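Local coordinates for glycogen synthase (Cyanobacterium sp. CLg1, PDB 6GNF), which is a bacterial glycogen (starch) synthase, a two-domain glycosyltransferase of the GT-B fold with ADP bound in the cleft between the domains, at residues Gln465-Lys477 / Gln490-Ala502. Residues are numbered along the deposited sequence; the frame is centred on the assembly and turned at random.
Sequences QFGFLMNKIPMPK and QGVDAMIVGMKKA
M470 and G498 bring the two backbones to 3.8 Å between their CA atoms, where the chain leaving edge strand 468-469 passes over helix 485-503; G498, having no side chain, lets it come this close. On the buried flank M470, its chain extended beyond CG, lies alongside M495 and points the same way; its CE meets M495 CG at 3.7 Å, and L428 and V367 continue this apolar layer into the domain. Further along, I473 has CG1 anti to its carbonyl carbon (chi1 -49°) and bends at chi2 to bring CD1 within 3.6 Å of G491 O. P474 sets its ring over the other helix glycine, G491, CD 3.6 Å from G491 CA. At the strand end the F468 ring lies flat on the helix backbone: A502 CA sits 3.6 Å from the ring centroid, 13° off its normal, a CH-pi contact, and A502 CB touches F468 CD1. The outer flank is looser and more polar. There the N471 amide crosses V497, and the aliphatic part of K501 runs past L469 O, CD at 3.8 Å. One hydrogen bond joins the segments, N471 N to A494 O (3.1 Å), reaching the carbonyl from above its plane. G498 N stands 3.7 Å from A494 O, so the helix's own bond is stretched there and N471 N, from the loop after the strand, takes up that carbonyl; apolar contacts hold the rest of this Rossmann-like domain edge.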
loop_
_atom_site.group_PDB
_atom_site.type_symbol
_atom_site.label_atom_id
_atom_site.label_comp_id
_atom_site.label_asym_id
_atom_site.label_seq_id
_atom_site.Cartn_x
_atom_site.Cartn_y
_atom_site.Cartn_z
ATOM N N GLN A 465 -20.147 -1.712 14.732
ATOM C CA GLN A 465 -19.843 -1.054 16.011
ATOM C C GLN A 465 -18.930 0.148 15.825
ATOM O O GLN A 465 -18.977 1.083 16.604
ATOM C CB GLN A 465 -19.159 -1.992 17.001
ATOM C CG GLN A 465 -17.987 -2.769 16.449
ATOM C CD GLN A 465 -18.338 -4.198 16.120
ATOM O OE1 GLN A 465 -19.307 -4.485 15.424
ATOM N NE2 GLN A 465 -17.501 -5.103 16.585
ATOM N N PHE A 466 -18.094 0.121 14.793
ATOM C CA PHE A 466 -17.079 1.165 14.613
ATOM C C PHE A 466 -17.402 2.221 13.553
ATOM O O PHE A 466 -16.841 3.319 13.581
ATOM C CB PHE A 466 -15.724 0.533 14.280
ATOM C CG PHE A 466 -15.234 -0.457 15.304
ATOM C CD1 PHE A 466 -15.349 -0.205 16.667
ATOM C CD2 PHE A 466 -14.611 -1.630 14.896
ATOM C CE1 PHE A 466 -14.876 -1.121 17.593
ATOM C CE2 PHE A 466 -14.137 -2.545 15.819
ATOM C CZ PHE A 466 -14.272 -2.291 17.170
ATOM N N GLY A 467 -18.269 1.898 12.600
ATOM C CA GLY A 467 -18.547 2.830 11.512
ATOM C C GLY A 467 -19.626 2.359 10.565
ATOM O O GLY A 467 -20.356 1.424 10.877
ATOM N N PHE A 468 -19.697 2.993 9.398
ATOM C CA PHE A 468 -20.790 2.777 8.448
ATOM C C PHE A 468 -20.293 2.421 7.055
ATOM O O PHE A 468 -19.254 2.911 6.626
ATOM C CB PHE A 468 -21.644 4.039 8.348
ATOM C CG PHE A 468 -22.218 4.483 9.655
ATOM C CD1 PHE A 468 -21.521 5.351 10.474
ATOM C CD2 PHE A 468 -23.458 4.026 10.069
ATOM C CE1 PHE A 468 -22.051 5.763 11.686
ATOM C CE2 PHE A 468 -24.000 4.435 11.274
ATOM C CZ PHE A 468 -23.295 5.303 12.085
ATOM N N LEU A 469 -21.066 1.596 6.354
ATOM C CA LEU A 469 -20.772 1.213 4.978
ATOM C C LEU A 469 -21.637 1.993 3.991
ATOM O O LEU A 469 -22.836 2.184 4.217
ATOM C CB LEU A 469 -21.027 -0.278 4.760
ATOM C CG LEU A 469 -20.223 -1.268 5.597
ATOM C CD1 LEU A 469 -20.463 -2.687 5.083
ATOM C CD2 LEU A 469 -18.737 -0.949 5.579
ATOM N N MET A 470 -21.021 2.381 2.879
ATOM C CA MET A 470 -21.731 2.940 1.739
ATOM C C MET A 470 -22.306 1.796 0.911
ATOM O O MET A 470 -22.074 0.621 1.198
ATOM C CB MET A 470 -20.762 3.678 0.816
ATOM C CG MET A 470 -19.908 4.745 1.457
ATOM S SD MET A 470 -18.618 5.267 0.320
ATOM C CE MET A 470 -17.806 6.484 1.354
ATOM N N ASN A 471 -23.018 2.145 -0.154
ATOM C CA ASN A 471 -23.276 1.180 -1.208
ATOM C C ASN A 471 -22.026 1.100 -2.080
ATOM O O ASN A 471 -21.120 1.924 -1.954
ATOM C CB ASN A 471 -24.502 1.573 -2.035
ATOM C CG ASN A 471 -25.803 1.417 -1.268
ATOM O OD1 ASN A 471 -25.880 0.675 -0.294
ATOM N ND2 ASN A 471 -26.845 2.098 -1.733
ATOM N N LYS A 472 -21.976 0.100 -2.949
ATOM C CA LYS A 472 -20.809 -0.150 -3.795
ATOM C C LYS A 472 -20.545 1.004 -4.761
ATOM O O LYS A 472 -21.462 1.510 -5.384
ATOM C CB LYS A 472 -21.029 -1.442 -4.586
ATOM C CG LYS A 472 -19.841 -1.896 -5.407
ATOM C CD LYS A 472 -20.228 -3.060 -6.305
ATOM C CE LYS A 472 -19.074 -3.477 -7.198
ATOM N NZ LYS A 472 -17.932 -4.022 -6.407
ATOM N N ILE A 473 -19.285 1.405 -4.880
ATOM C CA ILE A 473 -18.883 2.427 -5.843
ATOM C C ILE A 473 -18.501 1.700 -7.128
ATOM O O ILE A 473 -17.508 0.986 -7.146
ATOM C CB ILE A 473 -17.678 3.259 -5.343
ATOM C CG1 ILE A 473 -17.902 3.759 -3.906
ATOM C CG2 ILE A 473 -17.405 4.428 -6.283
ATOM C CD1 ILE A 473 -19.106 4.658 -3.718
ATOM N N PRO A 474 -19.292 1.868 -8.198
ATOM C CA PRO A 474 -19.083 1.011 -9.365
ATOM C C PRO A 474 -17.788 1.307 -10.111
ATOM O O PRO A 474 -17.373 2.462 -10.197
ATOM C CB PRO A 474 -20.304 1.295 -10.241
ATOM C CG PRO A 474 -20.780 2.645 -9.831
ATOM C CD PRO A 474 -20.362 2.861 -8.408
ATOM N N MET A 475 -17.160 0.249 -10.624
ATOM C CA MET A 475 -15.922 0.356 -11.387
ATOM C C MET A 475 -16.223 0.796 -12.813
ATOM O O MET A 475 -17.334 0.605 -13.288
ATOM C CB MET A 475 -15.210 -1.002 -11.428
ATOM C CG MET A 475 -14.464 -1.369 -10.161
ATOM S SD MET A 475 -12.849 -0.565 -10.054
ATOM C CE MET A 475 -11.871 -1.533 -11.194
ATOM N N PRO A 476 -15.212 1.333 -13.520
ATOM C CA PRO A 476 -15.369 1.573 -14.960
ATOM C C PRO A 476 -15.656 0.261 -15.697
ATOM O O PRO A 476 -15.172 -0.783 -15.262
ATOM C CB PRO A 476 -14.002 2.145 -15.383
ATOM C CG PRO A 476 -13.294 2.515 -14.120
ATOM C CD PRO A 476 -13.840 1.613 -13.061
ATOM N N LYS A 477 -16.415 0.300 -16.794
ATOM C CA LYS A 477 -16.767 -0.939 -17.511
ATOM C C LYS A 477 -15.548 -1.729 -17.994
ATOM O O LYS A 477 -15.630 -2.950 -18.118
ATOM C CB LYS A 477 -17.723 -0.662 -18.679
ATOM C CG LYS A 477 -19.136 -0.365 -18.206
ATOM C CD LYS A 477 -20.175 -0.139 -19.289
ATOM C CE LYS A 477 -20.767 -1.413 -19.866
ATOM N NZ LYS A 477 -21.391 -2.351 -18.894
ATOM N N GLN A 490 -23.773 7.099 -10.123
ATOM C CA GLN A 490 -24.189 5.979 -9.279
ATOM C C GLN A 490 -23.307 5.895 -8.044
ATOM O O GLN A 490 -23.789 5.608 -6.945
ATOM C CB GLN A 490 -24.102 4.660 -10.039
ATOM C CG GLN A 490 -24.995 4.598 -11.264
ATOM C CD GLN A 490 -25.198 3.188 -11.773
ATOM O OE1 GLN A 490 -26.244 2.872 -12.325
ATOM N NE2 GLN A 490 -24.200 2.330 -11.589
ATOM N N GLY A 491 -22.011 6.130 -8.238
ATOM C CA GLY A 491 -21.062 6.203 -7.134
ATOM C C GLY A 491 -21.410 7.314 -6.160
ATOM O O GLY A 491 -21.387 7.111 -4.942
ATOM N N VAL A 492 -21.735 8.491 -6.698
ATOM C CA VAL A 492 -22.143 9.633 -5.879
ATOM C C VAL A 492 -23.301 9.242 -4.967
ATOM O O VAL A 492 -23.218 9.399 -3.747
ATOM C CB VAL A 492 -22.539 10.848 -6.754
ATOM C CG1 VAL A 492 -23.295 11.896 -5.948
ATOM C CG2 VAL A 492 -21.300 11.464 -7.387
ATOM N N ASP A 493 -24.341 8.668 -5.561
ATOM C CA ASP A 493 -25.519 8.237 -4.815
ATOM C C ASP A 493 -25.161 7.151 -3.791
ATOM O O ASP A 493 -25.601 7.184 -2.645
ATOM C CB ASP A 493 -26.600 7.738 -5.781
ATOM C CG ASP A 493 -27.135 8.849 -6.702
ATOM O OD1 ASP A 493 -27.054 10.047 -6.341
ATOM O OD2 ASP A 493 -27.653 8.533 -7.792
ATOM N N ALA A 494 -24.305 6.217 -4.190
ATOM C CA ALA A 494 -23.873 5.134 -3.309
ATOM C C ALA A 494 -23.092 5.653 -2.093
ATOM O O ALA A 494 -23.257 5.149 -0.978
ATOM C CB ALA A 494 -23.040 4.134 -4.090
ATOM N N MET A 495 -22.255 6.664 -2.311
ATOM C CA MET A 495 -21.483 7.273 -1.227
ATOM C C MET A 495 -22.416 7.979 -0.253
ATOM O O MET A 495 -22.315 7.804 0.955
ATOM C CB MET A 495 -20.465 8.273 -1.794
ATOM C CG MET A 495 -19.615 8.979 -0.745
ATOM S SD MET A 495 -18.464 10.169 -1.460
ATOM C CE MET A 495 -19.588 11.473 -1.948
ATOM N N ILE A 496 -23.338 8.762 -0.794
ATOM C CA ILE A 496 -24.245 9.573 0.019
ATOM C C ILE A 496 -25.166 8.728 0.906
ATOM O O ILE A 496 -25.506 9.138 2.015
ATOM C CB ILE A 496 -25.052 10.541 -0.870
ATOM C CG1 ILE A 496 -24.114 11.627 -1.412
ATOM C CG2 ILE A 496 -26.199 11.179 -0.097
ATOM C CD1 ILE A 496 -24.651 12.375 -2.612
ATOM N N VAL A 497 -25.561 7.551 0.430
ATOM C CA VAL A 497 -26.316 6.611 1.259
ATOM C C VAL A 497 -25.557 6.314 2.555
ATOM O O VAL A 497 -26.148 6.343 3.641
ATOM C CB VAL A 497 -26.636 5.300 0.495
ATOM C CG1 VAL A 497 -27.059 4.185 1.446
ATOM C CG2 VAL A 497 -27.729 5.550 -0.537
ATOM N N GLY A 498 -24.256 6.050 2.440
ATOM C CA GLY A 498 -23.419 5.799 3.609
ATOM C C GLY A 498 -23.294 7.013 4.508
ATOM O O GLY A 498 -23.396 6.899 5.730
ATOM N N MET A 499 -23.111 8.181 3.907
ATOM C CA MET A 499 -22.965 9.420 4.676
ATOM C C MET A 499 -24.237 9.731 5.461
ATOM O O MET A 499 -24.171 10.145 6.618
ATOM C CB MET A 499 -22.606 10.590 3.754
ATOM C CG MET A 499 -21.232 10.453 3.114
ATOM S SD MET A 499 -20.938 11.653 1.806
ATOM C CE MET A 499 -20.714 13.147 2.767
ATOM N N LYS A 500 -25.394 9.510 4.836
ATOM C CA LYS A 500 -26.684 9.724 5.498
ATOM C C LYS A 500 -26.897 8.759 6.659
ATOM O O LYS A 500 -27.436 9.154 7.688
ATOM C CB LYS A 500 -27.839 9.594 4.505
ATOM C CG LYS A 500 -27.997 10.796 3.596
ATOM C CD LYS A 500 -29.193 10.635 2.673
ATOM C CE LYS A 500 -29.660 11.973 2.121
ATOM N NZ LYS A 500 -30.853 11.812 1.249
ATOM N N LYS A 501 -26.517 7.494 6.480
ATOM C CA LYS A 501 -26.565 6.536 7.581
ATOM C C LYS A 501 -25.834 7.105 8.789
ATOM O O LYS A 501 -26.344 7.070 9.902
ATOM C CB LYS A 501 -25.917 5.207 7.196
ATOM C CG LYS A 501 -26.821 4.167 6.561
ATOM C CD LYS A 501 -25.993 2.912 6.275
ATOM C CE LYS A 501 -26.832 1.735 5.807
ATOM N NZ LYS A 501 -27.391 1.960 4.447
ATOM N N ALA A 502 -24.634 7.630 8.558
ATOM C CA ALA A 502 -23.790 8.150 9.629
ATOM C C ALA A 502 -24.365 9.406 10.266
ATOM O O ALA A 502 -24.350 9.540 11.490
ATOM C CB ALA A 502 -22.387 8.428 9.114
#